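Local coordinates for protein P450 epoxidase (Sorangium cellulosum, PDB 1Q5D) that belongs to the cytochrome P450 family and holds a heme, protoporphyrin IX containing iron, in a largely helical fold, at residues A68-R71 with E72-E75; L87-M90 with K91-L95; G97-P100 with E101-A104; S177-A180 with R181-V185; S237-S240 with T241-V245. All blocks are in the same frame, centred on the assembly; numbering follows the deposited sequence.

Contact 1: residues A68-R71 with E72-E75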
# COMPACT_ATOMS: atom_id res chain seq x y z
N ALA A 68 17.51 9.80 2.46
CA ALA A 68 17.62 8.34 2.49
C ALA A 68 16.32 7.65 2.89
O ALA A 68 15.45 8.27 3.51
CB ALA A 68 18.74 7.92 3.42
N VAL A 69 16.21 6.38 2.51
CA VAL A 69 15.09 5.52 2.90
C VAL A 69 15.39 4.73 4.18
O VAL A 69 14.53 4.56 5.03
CB VAL A 69 14.73 4.53 1.77
CG1 VAL A 69 13.77 3.48 2.25
CG2 VAL A 69 14.16 5.27 0.57
N SER A 70 16.63 4.24 4.31
CA SER A 70 17.00 3.43 5.48
C SER A 70 16.73 4.13 6.81
O SER A 70 17.18 5.26 7.04
CB SER A 70 18.47 3.00 5.43
OG SER A 70 18.96 2.83 6.76
N ARG A 71 15.99 3.45 7.68
CA ARG A 71 15.60 4.01 8.95
C ARG A 71 16.83 4.18 9.85
O ARG A 71 16.77 4.87 10.86
CB ARG A 71 14.53 3.15 9.63
CG ARG A 71 13.12 3.37 9.09
CD ARG A 71 12.93 2.96 7.63
NE ARG A 71 11.53 3.00 7.21
CZ ARG A 71 11.10 3.58 6.09
NH1 ARG A 71 11.95 4.18 5.28
NH2 ARG A 71 9.81 3.55 5.79
N GLU A 72 17.94 3.55 9.46
CA GLU A 72 19.18 3.64 10.22
C GLU A 72 19.85 5.01 10.08
O GLU A 72 20.79 5.33 10.81
CB GLU A 72 20.13 2.49 9.84
CG GLU A 72 19.59 1.10 10.21
CD GLU A 72 20.55 -0.04 9.92
OE1 GLU A 72 21.25 -0.00 8.88
OE2 GLU A 72 20.61 -0.99 10.74
N GLU A 73 19.34 5.83 9.17
CA GLU A 73 19.80 7.22 9.04
C GLU A 73 19.03 8.14 9.98
O GLU A 73 19.39 9.31 10.15
CB GLU A 73 19.65 7.70 7.60
CG GLU A 73 20.49 6.93 6.60
CD GLU A 73 21.88 7.52 6.42
OE1 GLU A 73 22.57 7.13 5.46
OE2 GLU A 73 22.28 8.39 7.23
N TRP A 74 17.97 7.62 10.59
CA TRP A 74 17.16 8.39 11.53
C TRP A 74 17.89 8.70 12.83
O TRP A 74 18.72 7.93 13.30
CB TRP A 74 15.88 7.60 11.84
CG TRP A 74 14.77 8.39 12.42
CD1 TRP A 74 14.56 9.74 12.32
CD2 TRP A 74 13.68 7.86 13.18
NE1 TRP A 74 13.40 10.08 12.98
CE2 TRP A 74 12.84 8.94 13.52
CE3 TRP A 74 13.33 6.57 13.62
CZ2 TRP A 74 11.68 8.78 14.27
CZ3 TRP A 74 12.18 6.42 14.36
CH2 TRP A 74 11.37 7.52 14.69
N GLU A 75 17.55 9.83 13.42
CA GLU A 75 18.11 10.22 14.70
C GLU A 75 17.61 9.30 15.82
O GLU A 75 18.26 9.17 16.86
CB GLU A 75 17.76 11.68 15.00
CG GLU A 75 16.29 12.01 14.84
CD GLU A 75 15.99 13.47 15.14
OE1 GLU A 75 14.84 13.91 14.90
OE2 GLU A 75 16.90 14.18 15.61
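Between Ser-70 and Trp-74 the backbone closes a short 3-10 turn through two successive i to i+3 bonds, Glu-73 N to Ser-70 O at 3.1 Å and Trp-74 N to Arg-71 O at 3.0 Å. The hydroxyl of Ser-70 starts the turn: its OG accepts from Glu-72 N at 3.0 Å, a bent bond of 140°, and lies 3.3 Å from Glu-72 CB. With chi1 at 151° the oxygen lies on the far side of CB from the serine's own N and can lean over the next peptide. Glu-73 folds back along the turn, its CG 3.8 Å from Ala-68 CB, and thereby ties the end of the preceding strand to the turn by an apolar touch. Arg-71 turns the other way. Its chain bends at chi2 (65°) and brings NH1 back to Val-69 O at 2.6 Å, with the acceptor practically in the guanidinium plane; this short bond fixes the rotation of a buried group that also touches the bound EPB. Trp-74 CB stands 3.0 Å from Arg-71 O, while the indole leads off from the turn. The whole bend joins strand 67-68, at the margin of the five-stranded sheet, to helix 77-82: Ala-68 pairs with Phe-308 of strand 304-309, whose ring also meets the Trp-74 indole, and Tyr-80 of the helix touches both Arg-71 and Trp-74.

Contact 2: residues L87-M90 with K91-L95. With HEM (protoporphyrin IX containing Fe), chain B.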
# COMPACT_ATOMS: atom_id res chain seq x y z
N LEU A 87 11.34 -8.27 14.04
CA LEU A 87 11.35 -7.65 12.71
C LEU A 87 12.71 -7.00 12.38
O LEU A 87 12.85 -6.32 11.36
CB LEU A 87 10.21 -6.63 12.58
CG LEU A 87 8.82 -7.28 12.41
CD1 LEU A 87 7.69 -6.26 12.33
CD2 LEU A 87 8.82 -8.19 11.18
N SER A 88 13.69 -7.21 13.25
CA SER A 88 15.02 -6.59 13.11
C SER A 88 15.65 -6.92 11.76
O SER A 88 16.17 -6.03 11.06
CB SER A 88 15.93 -7.07 14.23
OG SER A 88 17.13 -6.35 14.24
N ASP A 89 15.64 -8.20 11.40
CA ASP A 89 16.16 -8.65 10.11
C ASP A 89 15.43 -7.98 8.94
O ASP A 89 16.06 -7.53 7.99
CB ASP A 89 16.04 -10.17 9.99
CG ASP A 89 17.24 -10.89 10.57
OD1 ASP A 89 17.25 -12.13 10.53
OD2 ASP A 89 18.21 -10.28 11.07
N MET A 90 14.11 -7.92 9.01
CA MET A 90 13.33 -7.32 7.93
C MET A 90 13.63 -5.83 7.76
O MET A 90 13.60 -5.30 6.65
CB MET A 90 11.84 -7.50 8.15
CG MET A 90 11.05 -7.10 6.92
SD MET A 90 9.28 -7.13 7.12
CE MET A 90 8.99 -8.89 7.12
N LYS A 91 13.92 -5.17 8.88
CA LYS A 91 14.21 -3.74 8.85
C LYS A 91 15.57 -3.49 8.22
O LYS A 91 15.78 -2.49 7.52
CB LYS A 91 14.18 -3.17 10.26
CG LYS A 91 12.78 -3.12 10.90
CD LYS A 91 12.87 -2.51 12.31
CE LYS A 91 11.49 -2.36 12.94
NZ LYS A 91 11.60 -1.99 14.40
N LYS A 92 16.53 -4.38 8.46
CA LYS A 92 17.88 -4.09 8.00
C LYS A 92 18.20 -4.69 6.63
O LYS A 92 18.90 -4.08 5.83
CB LYS A 92 18.93 -4.47 9.03
CG LYS A 92 18.90 -5.89 9.50
CD LYS A 92 19.83 -6.05 10.71
CE LYS A 92 19.48 -5.05 11.81
NZ LYS A 92 20.50 -5.04 12.91
N TYR A 93 17.68 -5.89 6.38
CA TYR A 93 17.89 -6.57 5.11
C TYR A 93 16.71 -6.41 4.15
O TYR A 93 16.74 -6.89 3.03
CB TYR A 93 18.23 -8.05 5.36
CG TYR A 93 19.41 -8.18 6.29
CD1 TYR A 93 19.26 -8.60 7.61
CD2 TYR A 93 20.69 -7.84 5.87
CE1 TYR A 93 20.34 -8.68 8.47
CE2 TYR A 93 21.79 -7.92 6.71
CZ TYR A 93 21.61 -8.34 8.02
OH TYR A 93 22.69 -8.42 8.86
N GLY A 94 15.65 -5.74 4.59
CA GLY A 94 14.51 -5.48 3.72
C GLY A 94 14.78 -4.31 2.78
O GLY A 94 15.81 -3.65 2.88
N LEU A 95 13.84 -4.04 1.89
CA LEU A 95 14.03 -3.04 0.85
C LEU A 95 14.16 -1.62 1.39
O LEU A 95 14.80 -0.78 0.76
CB LEU A 95 12.91 -3.13 -0.17
CG LEU A 95 12.97 -4.38 -1.07
CD1 LEU A 95 11.76 -4.47 -1.95
CD2 LEU A 95 14.23 -4.35 -1.93
CHA HEM B . 6.64 0.33 -2.30
CHB HEM B . 2.17 2.06 -2.77
CHC HEM B . 0.55 -2.41 -3.77
CHD HEM B . 4.88 -4.19 -2.72
C1A HEM B . 5.58 1.19 -2.43
C2A HEM B . 5.66 2.64 -2.39
C3A HEM B . 4.42 3.12 -2.50
C4A HEM B . 3.52 1.99 -2.63
CMA HEM B . 4.02 4.62 -2.50
CAA HEM B . 6.96 3.46 -2.23
CBA HEM B . 7.16 3.88 -0.77
CGA HEM B . 8.39 4.77 -0.68
O1A HEM B . 8.81 5.12 0.47
O2A HEM B . 8.98 5.11 -1.75
C1B HEM B . 1.38 0.99 -3.08
C2B HEM B . -0.04 1.09 -3.35
C3B HEM B . -0.49 -0.12 -3.60
C4B HEM B . 0.62 -1.06 -3.52
CMB HEM B . -0.91 2.38 -3.31
CAB HEM B . -1.97 -0.38 -3.94
CBB HEM B . -2.51 -1.59 -3.82
C1C HEM B . 1.58 -3.29 -3.62
C2C HEM B . 1.54 -4.71 -3.88
C3C HEM B . 2.75 -5.19 -3.58
C4C HEM B . 3.58 -4.09 -3.14
CMC HEM B . 0.29 -5.47 -4.41
CAC HEM B . 3.30 -6.63 -3.65
CBC HEM B . 2.64 -7.58 -4.30
C1D HEM B . 5.73 -3.14 -2.45
C2D HEM B . 7.07 -3.31 -1.98
C3D HEM B . 7.63 -1.92 -1.85
C4D HEM B . 6.55 -1.04 -2.24
CMD HEM B . 7.79 -4.64 -1.69
CAD HEM B . 9.05 -1.51 -1.42
CBD HEM B . 9.76 -1.11 -2.71
CGD HEM B . 11.17 -0.66 -2.42
O1D HEM B . 11.39 -0.07 -1.34
O2D HEM B . 12.09 -0.89 -3.27
NA HEM B . 4.27 0.82 -2.58
NB HEM B . 1.77 -0.34 -3.20
NC HEM B . 2.83 -2.96 -3.16
ND HEM B . 5.45 -1.79 -2.58
FE HEM B . 3.59 -1.04 -3.04
O HOH W 1 21.48 -9.25 11.51
O HOH W 2 13.64 -2.63 5.37
O HOH W 3 3.11 -1.14 -0.89
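Backbone bonds carry most of this short helix: Lys-91 N reaches Leu-87 O at 2.9 Å, Lys-92 N reaches Ser-88 O at 3.1 Å and Tyr-93 N reaches Asp-89 O at 2.8 Å, the last fairly straight at 163°. Side-chain packing follows the same i to i+4 spacing. Lys-92 CG, with chi1 at 56°, lies 3.1 Å from Ser-88 O, and the bend at chi3 brings CE within 3.6 Å of Ser-88 OG. Asp-89 meets Tyr-93 at the ring edge, OD2 lying in the ring plane 3.7 Å from CE1, with carboxylate and ring planes 73° apart. Water extends this pair, sitting 3.0 Å from Tyr-93 OH and more weakly bonded to Asp-89 OD2; a second water donates to both Met-90 O and Lys-91 O. The extended Lys-91 chain carries its ammonium to Tyr-80 O and Ala-83 O and over the Tyr-80 ring as a cation-pi pair. Heme contact falls to Leu-95, whose CB lies 3.6 Å from HEM O1D. Helix 88-93 and the loop after it form one side of the P450 pocket, Met-90 lining the EPB site and Leu-95 both that site and the heme.

Contact 3: residues G97-P100 with E101-A104. With HEM (protoporphyrin IX containing Fe), chain B.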
# COMPACT_ATOMS: atom_id res chain seq x y z
N GLY A 97 15.71 -0.93 4.22
CA GLY A 97 16.92 -0.85 5.02
C GLY A 97 18.22 -1.04 4.27
O GLY A 97 19.25 -0.53 4.69
N LEU A 98 18.19 -1.78 3.17
CA LEU A 98 19.41 -2.08 2.42
C LEU A 98 20.10 -0.82 1.89
O LEU A 98 19.44 0.14 1.48
CB LEU A 98 19.07 -2.99 1.24
CG LEU A 98 18.65 -4.42 1.56
CD1 LEU A 98 18.17 -5.09 0.29
CD2 LEU A 98 19.79 -5.21 2.20
N PRO A 99 21.43 -0.82 1.88
CA PRO A 99 22.20 0.27 1.26
C PRO A 99 21.90 0.35 -0.25
O PRO A 99 21.54 -0.67 -0.84
CB PRO A 99 23.66 -0.12 1.54
CG PRO A 99 23.58 -1.10 2.68
CD PRO A 99 22.30 -1.86 2.46
N PRO A 100 22.02 1.53 -0.85
CA PRO A 100 21.57 1.75 -2.23
C PRO A 100 22.04 0.67 -3.21
O PRO A 100 21.23 0.18 -4.00
CB PRO A 100 22.18 3.11 -2.59
CG PRO A 100 22.30 3.82 -1.27
CD PRO A 100 22.60 2.75 -0.26
N GLU A 101 23.31 0.31 -3.16
CA GLU A 101 23.85 -0.70 -4.07
C GLU A 101 23.15 -2.05 -3.91
O GLU A 101 22.80 -2.69 -4.91
CB GLU A 101 25.36 -0.85 -3.86
CG GLU A 101 26.13 0.45 -3.95
CD GLU A 101 26.14 1.24 -2.64
OE1 GLU A 101 26.93 2.20 -2.54
OE2 GLU A 101 25.36 0.91 -1.71
N ASP A 102 22.94 -2.47 -2.67
CA ASP A 102 22.25 -3.73 -2.40
C ASP A 102 20.75 -3.66 -2.76
O ASP A 102 20.18 -4.63 -3.26
CB ASP A 102 22.40 -4.12 -0.92
CG ASP A 102 23.83 -4.32 -0.52
OD1 ASP A 102 24.53 -5.12 -1.19
OD2 ASP A 102 24.35 -3.72 0.44
N HIS A 103 20.13 -2.52 -2.48
CA HIS A 103 18.73 -2.34 -2.83
C HIS A 103 18.52 -2.54 -4.33
O HIS A 103 17.59 -3.22 -4.74
CB HIS A 103 18.23 -0.97 -2.43
CG HIS A 103 16.87 -0.65 -2.97
ND1 HIS A 103 16.68 0.13 -4.09
CD2 HIS A 103 15.64 -1.02 -2.55
CE1 HIS A 103 15.39 0.23 -4.34
NE2 HIS A 103 14.73 -0.46 -3.42
N ALA A 104 19.39 -1.93 -5.15
CA ALA A 104 19.26 -2.02 -6.60
C ALA A 104 19.39 -3.46 -7.07
O ALA A 104 18.68 -3.89 -7.98
CB ALA A 104 20.31 -1.12 -7.31
CHA HEM B . 6.64 0.33 -2.30
CHB HEM B . 2.17 2.06 -2.77
CHC HEM B . 0.55 -2.41 -3.77
CHD HEM B . 4.88 -4.19 -2.72
C1A HEM B . 5.58 1.19 -2.43
C2A HEM B . 5.66 2.64 -2.39
C3A HEM B . 4.42 3.12 -2.50
C4A HEM B . 3.52 1.99 -2.63
CMA HEM B . 4.02 4.62 -2.50
CAA HEM B . 6.96 3.46 -2.23
CBA HEM B . 7.16 3.88 -0.77
CGA HEM B . 8.39 4.77 -0.68
O1A HEM B . 8.81 5.12 0.47
O2A HEM B . 8.98 5.11 -1.75
C1B HEM B . 1.38 0.99 -3.08
C2B HEM B . -0.04 1.09 -3.35
C3B HEM B . -0.49 -0.12 -3.60
C4B HEM B . 0.62 -1.06 -3.52
CMB HEM B . -0.91 2.38 -3.31
CAB HEM B . -1.97 -0.38 -3.94
CBB HEM B . -2.51 -1.59 -3.82
C1C HEM B . 1.58 -3.29 -3.62
C2C HEM B . 1.54 -4.71 -3.88
C3C HEM B . 2.75 -5.19 -3.58
C4C HEM B . 3.58 -4.09 -3.14
CMC HEM B . 0.29 -5.47 -4.41
CAC HEM B . 3.30 -6.63 -3.65
CBC HEM B . 2.64 -7.58 -4.30
C1D HEM B . 5.73 -3.14 -2.45
C2D HEM B . 7.07 -3.31 -1.98
C3D HEM B . 7.63 -1.92 -1.85
C4D HEM B . 6.55 -1.04 -2.24
CMD HEM B . 7.79 -4.64 -1.69
CAD HEM B . 9.05 -1.51 -1.42
CBD HEM B . 9.76 -1.11 -2.71
CGD HEM B . 11.17 -0.66 -2.42
O1D HEM B . 11.39 -0.07 -1.34
O2D HEM B . 12.09 -0.89 -3.27
NA HEM B . 4.27 0.82 -2.58
NB HEM B . 1.77 -0.34 -3.20
NC HEM B . 2.83 -2.96 -3.16
ND HEM B . 5.45 -1.79 -2.58
FE HEM B . 3.59 -1.04 -3.04
O HOH W 4 18.66 1.60 -5.32
O HOH W 3 3.11 -1.14 -0.89
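Pro-100 O is gripped by two donors, Ala-104 N at 3.0 Å and a water at 3.2 Å. That water also bonds to His-103 ND1 at 2.8 Å, lying in the plane of the imidazole. One residue earlier, Pro-99 O receives His-103 N at 2.8 Å, a bond that closes the first turn of helix 100-110. Across the ring, His-103 NE2 donates to the heme propionate oxygen HEM O2D at 2.7 Å and 175°. The imidazole is therefore held through both nitrogens, which fixes its flip and its tilt; chi1 of 170° swings it off the N-terminal turn toward the heme. Pro-99, at the N-cap position, presents its ring obliquely to Asp-102, with CD 3.4 Å from OD2, while the other carboxylate oxygen, OD1, forms a salt bridge with Arg-105. Glu-101 bends at chi2 (84°) and lies alongside Pro-100, placing OE2 3.6 Å from the proline CD. On the buried flank Leu-98 CB packs 4.1 Å from Asp-102 CB. The loop after helix 88-93 thus runs directly into helix 100-110, whose first turn faces the heme edge: the His-103 ring stacks on that of His-363, itself bonded to the heme, and touches Leu-95 and Pro-362 in the flanking loops.

Contact 4: residues S177-A180 with R181-V185. With EPB (7,11-dihydroxy-8,8,10,12,16-pentamethyl-3-[1-methyl-2-(2-methyl-thiazol-4-yl)vinyl]-4,17-dioxabicyclo[14.1.0]heptadecane-5,9-dione), chain C.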
# COMPACT_ATOMS: atom_id res chain seq x y z
N SER A 177 -0.89 -7.79 7.57
CA SER A 177 -1.49 -6.63 8.19
C SER A 177 -0.81 -6.27 9.53
O SER A 177 -0.58 -5.08 9.82
CB SER A 177 -3.00 -6.86 8.33
OG SER A 177 -3.62 -5.78 8.98
N ALA A 178 -0.46 -7.29 10.31
CA ALA A 178 0.25 -7.11 11.58
C ALA A 178 1.66 -6.56 11.37
O ALA A 178 2.10 -5.67 12.10
CB ALA A 178 0.33 -8.44 12.36
N THR A 179 2.37 -7.10 10.40
CA THR A 179 3.71 -6.63 10.08
C THR A 179 3.71 -5.16 9.68
O THR A 179 4.55 -4.39 10.13
CB THR A 179 4.30 -7.48 8.95
OG1 THR A 179 4.62 -8.78 9.46
CG2 THR A 179 5.63 -6.91 8.52
N ALA A 180 2.77 -4.78 8.83
CA ALA A 180 2.72 -3.39 8.37
C ALA A 180 2.54 -2.41 9.54
O ALA A 180 3.22 -1.36 9.59
CB ALA A 180 1.64 -3.21 7.31
N ARG A 181 1.66 -2.75 10.48
CA ARG A 181 1.47 -1.97 11.71
C ARG A 181 2.69 -2.02 12.63
O ARG A 181 3.09 -0.99 13.20
CB ARG A 181 0.27 -2.49 12.51
CG ARG A 181 -1.09 -2.12 11.96
CD ARG A 181 -2.24 -2.76 12.73
NE ARG A 181 -3.49 -2.03 12.62
CZ ARG A 181 -4.54 -2.49 11.96
NH1 ARG A 181 -4.49 -3.66 11.33
NH2 ARG A 181 -5.65 -1.76 11.90
N ALA A 182 3.24 -3.21 12.81
CA ALA A 182 4.36 -3.40 13.73
C ALA A 182 5.58 -2.60 13.28
O ALA A 182 6.35 -2.10 14.11
CB ALA A 182 4.73 -4.88 13.87
N LEU A 183 5.77 -2.51 11.97
CA LEU A 183 6.89 -1.74 11.43
C LEU A 183 6.76 -0.26 11.78
O LEU A 183 7.73 0.50 11.66
CB LEU A 183 6.98 -1.92 9.91
CG LEU A 183 7.59 -3.25 9.45
CD1 LEU A 183 7.53 -3.37 7.91
CD2 LEU A 183 9.02 -3.47 9.96
N GLY A 184 5.58 0.15 12.22
CA GLY A 184 5.38 1.53 12.62
C GLY A 184 5.71 1.84 14.08
O GLY A 184 5.76 3.01 14.46
N VAL A 185 5.89 0.80 14.89
CA VAL A 185 6.12 0.96 16.33
C VAL A 185 7.48 1.60 16.53
O VAL A 185 8.50 1.04 16.13
CB VAL A 185 6.05 -0.38 17.11
CG1 VAL A 185 6.45 -0.17 18.60
CG2 VAL A 185 4.66 -0.99 17.03
O16 EPB C . 1.90 -0.67 5.19
C51 EPB C . 1.58 2.55 1.62
O41 EPB C . 2.80 0.59 0.24
C5 EPB C . 2.68 1.64 1.19
C4 EPB C . 2.95 0.09 1.57
C16 EPB C . 2.88 -0.03 5.30
O1 EPB C . 4.01 -0.12 4.51
C2 EPB C . 4.15 -1.15 3.37
C3 EPB C . 4.25 -0.35 2.01
C20 EPB C . 5.49 -1.89 3.75
C21 EPB C . 5.31 -2.78 4.97
C22 EPB C . 6.65 -1.74 3.05
C23 EPB C . 8.00 -2.28 3.25
N26 EPB C . 8.47 -2.47 4.53
C25 EPB C . 9.74 -2.95 4.53
C27 EPB C . 10.40 -3.24 5.82
C24 EPB C . 8.90 -2.58 2.29
S1 EPB C . 10.36 -3.14 2.99
C15 EPB C . 2.99 1.04 6.42
C14 EPB C . 4.38 1.07 7.21
O14 EPB C . 4.54 -0.28 7.62
C13 EPB C . 4.52 2.18 8.39
C29 EPB C . 3.46 1.86 9.50
C30 EPB C . 5.88 2.03 9.08
C12 EPB C . 4.24 3.69 7.84
O12 EPB C . 3.29 4.39 8.32
C11 EPB C . 5.07 4.41 6.71
C28 EPB C . 5.43 5.80 7.31
C10 EPB C . 4.40 4.12 5.40
O10 EPB C . 3.15 4.87 5.30
C9 EPB C . 5.38 4.53 4.32
C91 EPB C . 6.56 3.69 4.40
C8 EPB C . 4.94 4.25 2.92
C7 EPB C . 3.57 3.46 2.77
C6 EPB C . 4.09 2.20 1.89
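Thr-179 and Leu-183 run alongside each other in the same direction, CG2 of the threonine 4.1 Å from CD1 of the leucine, so the two present neighbouring apolar groups. Leu-183 CG also rests 3.3 Å from Thr-179 O, the carbonyl that takes Leu-183 N at 2.9 Å. The threonine's chi1 of -72° puts its methyl on this flank and leaves OG1 to bond Phe-175 O, one turn back. Beyond the pair, Leu-183 CD1 runs on to the thiazole end of EPB, 3.6 Å from N26, whereas Ala-180 meets the macrocycle: its CB touches EPB O16, and its backbone O, turned to the ligand, accepts a hydrogen bond from EPB O14 at 2.6 Å. Gly-184 N bonds Arg-181 O, and Ala-182 to Val-185 form a type I turn; this part of the chain belongs to the EPB pocket of the P450 fold. Gly-184 CA approaches EPB C30 to 3.6 Å. On another flank Arg-181 stretches from CG to NE and turns its guanidinium edge to Ser-177, NH1 standing 3.3 Å from OG near the guanidinium plane. Firmer partners hold both polar ends: Arg-181 NE forms a salt bridge with Asp-192, and Ser-177 OG is hydrogen-bonded to Asp-257. Ala-178 packs on Leu-198 and Ser-201 of helix 195-218, while Leu-183 reaches Leu-87 and Lys-91.

Contact 5: residues S237-S240 with T241-V245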
# COMPACT_ATOMS: atom_id res chain seq x y z
N SER A 237 26.57 -14.49 -5.41
CA SER A 237 26.16 -13.53 -4.40
C SER A 237 25.20 -12.53 -5.01
O SER A 237 25.53 -11.36 -5.18
CB SER A 237 27.38 -12.81 -3.81
OG SER A 237 28.55 -13.61 -3.92
N ARG A 238 24.01 -13.00 -5.37
CA ARG A 238 22.97 -12.14 -5.92
C ARG A 238 21.84 -11.89 -4.92
O ARG A 238 21.06 -10.94 -5.08
CB ARG A 238 22.41 -12.71 -7.23
CG ARG A 238 22.85 -14.13 -7.57
CD ARG A 238 22.58 -14.53 -9.03
NE ARG A 238 22.02 -15.88 -9.13
CZ ARG A 238 21.02 -16.22 -9.95
NH1 ARG A 238 20.47 -15.31 -10.75
NH2 ARG A 238 20.57 -17.47 -9.97
N LEU A 239 21.76 -12.72 -3.89
CA LEU A 239 20.73 -12.58 -2.86
C LEU A 239 21.09 -13.40 -1.62
O LEU A 239 21.41 -14.59 -1.73
CB LEU A 239 19.38 -13.03 -3.42
CG LEU A 239 18.10 -12.78 -2.60
CD1 LEU A 239 17.84 -11.28 -2.44
CD2 LEU A 239 16.93 -13.47 -3.27
N SER A 240 21.05 -12.77 -0.45
CA SER A 240 21.29 -13.48 0.81
C SER A 240 20.00 -14.09 1.37
O SER A 240 18.90 -13.69 1.00
CB SER A 240 21.90 -12.54 1.85
OG SER A 240 20.89 -11.73 2.45
N THR A 241 20.15 -15.06 2.27
CA THR A 241 19.00 -15.68 2.90
C THR A 241 18.13 -14.64 3.62
O THR A 241 16.91 -14.65 3.51
CB THR A 241 19.46 -16.81 3.87
OG1 THR A 241 20.03 -17.88 3.09
CG2 THR A 241 18.28 -17.48 4.57
N LYS A 242 18.76 -13.72 4.35
CA LYS A 242 18.00 -12.72 5.11
C LYS A 242 17.32 -11.72 4.17
O LYS A 242 16.21 -11.26 4.45
CB LYS A 242 18.90 -11.99 6.11
CG LYS A 242 19.24 -12.80 7.36
CD LYS A 242 20.43 -12.17 8.06
CE LYS A 242 20.78 -12.89 9.35
NZ LYS A 242 21.57 -11.98 10.22
N GLU A 243 17.98 -11.39 3.07
CA GLU A 243 17.40 -10.49 2.07
C GLU A 243 16.18 -11.17 1.46
O GLU A 243 15.14 -10.55 1.26
CB GLU A 243 18.43 -10.16 0.97
CG GLU A 243 19.44 -9.09 1.33
CD GLU A 243 20.60 -9.03 0.34
OE1 GLU A 243 21.45 -8.12 0.44
OE2 GLU A 243 20.66 -9.91 -0.55
N LEU A 244 16.33 -12.46 1.17
CA LEU A 244 15.25 -13.21 0.54
C LEU A 244 14.03 -13.29 1.46
O LEU A 244 12.89 -13.05 1.05
CB LEU A 244 15.74 -14.61 0.15
CG LEU A 244 14.68 -15.49 -0.50
CD1 LEU A 244 15.30 -16.57 -1.39
CD2 LEU A 244 13.79 -16.09 0.58
N VAL A 245 14.26 -13.61 2.73
CA VAL A 245 13.15 -13.71 3.68
C VAL A 245 12.52 -12.34 3.87
O VAL A 245 11.30 -12.21 3.90
CB VAL A 245 13.61 -14.30 5.03
CG1 VAL A 245 12.44 -14.31 6.03
CG2 VAL A 245 14.12 -15.72 4.83
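Ser-240 and Glu-243 exchange bonds as a capping box at the start of helix 241-255, the serine occupying the N-cap position ahead of Thr-241. Thr-241, the first helical residue, turns its side chain from the cap, and its O accepts from Val-245 N at 3.0 Å. Lys-242 also leads outward, its extended chain ending in a long, weak ion pair with Asp-89. Glu-243 then turns back over the cap. Its N donates to Ser-240 OG at 3.0 Å and 157°, possible because chi1 of 80° tucks that hydroxyl between the serine's own N and carbonyl carbon, facing the first turn. The reciprocal bond runs from Ser-240 N to Glu-243 OE2 at 2.9 Å, nearly straight at 172° but reaching the oxygen from above the carboxylate plane. Side chains thus accept from the backbone N-H of the N-cap residue and of Glu-243 in the first turn. The carboxylate is buried, and its OE1 forms a salt bridge with Arg-105, whose NH1 also bonds Arg-238 O; this setting would probably favour the charged form. Leu-239 and Glu-243 run antiparallel alongside each other, the leucine CD1 3.6 Å from Glu-243 CB. Leu-244 continues the helix, its N bonding Ser-240 O at 2.9 Å, and its side chain packs on Leu-229 and Leu-230 of helix 225-234. Leucine meets leucine at about a right angle just outside the box, where Leu-239 CD2 lies 3.8 Å from Leu-244 CB.

Contact 4 is the most buried of the five; contact 2 has buried and partly exposed residues, contacts 1, 3 and 5 also exposed ones, contact 3 the largest share. Contact 2 is the common neighbour, touching all four: Leu-87 CD1 packs 3.6 Å from Ala-182 CB of contact 4, and Tyr-93 CE1 lies 3.5 Å from Lys-242 CD of contact 5. Contacts 2 and 3 share the heme but differ in chemistry, apolar at Leu-95 and hydrogen-bonded at His-103. Contacts 1, 2 and 4 each supply residues to the EPB pocket. Helix starts appear in contacts 3 and 5, one opened by prolines and the other by a side-chain cap; Arg-105 pairs with a carboxylate from each.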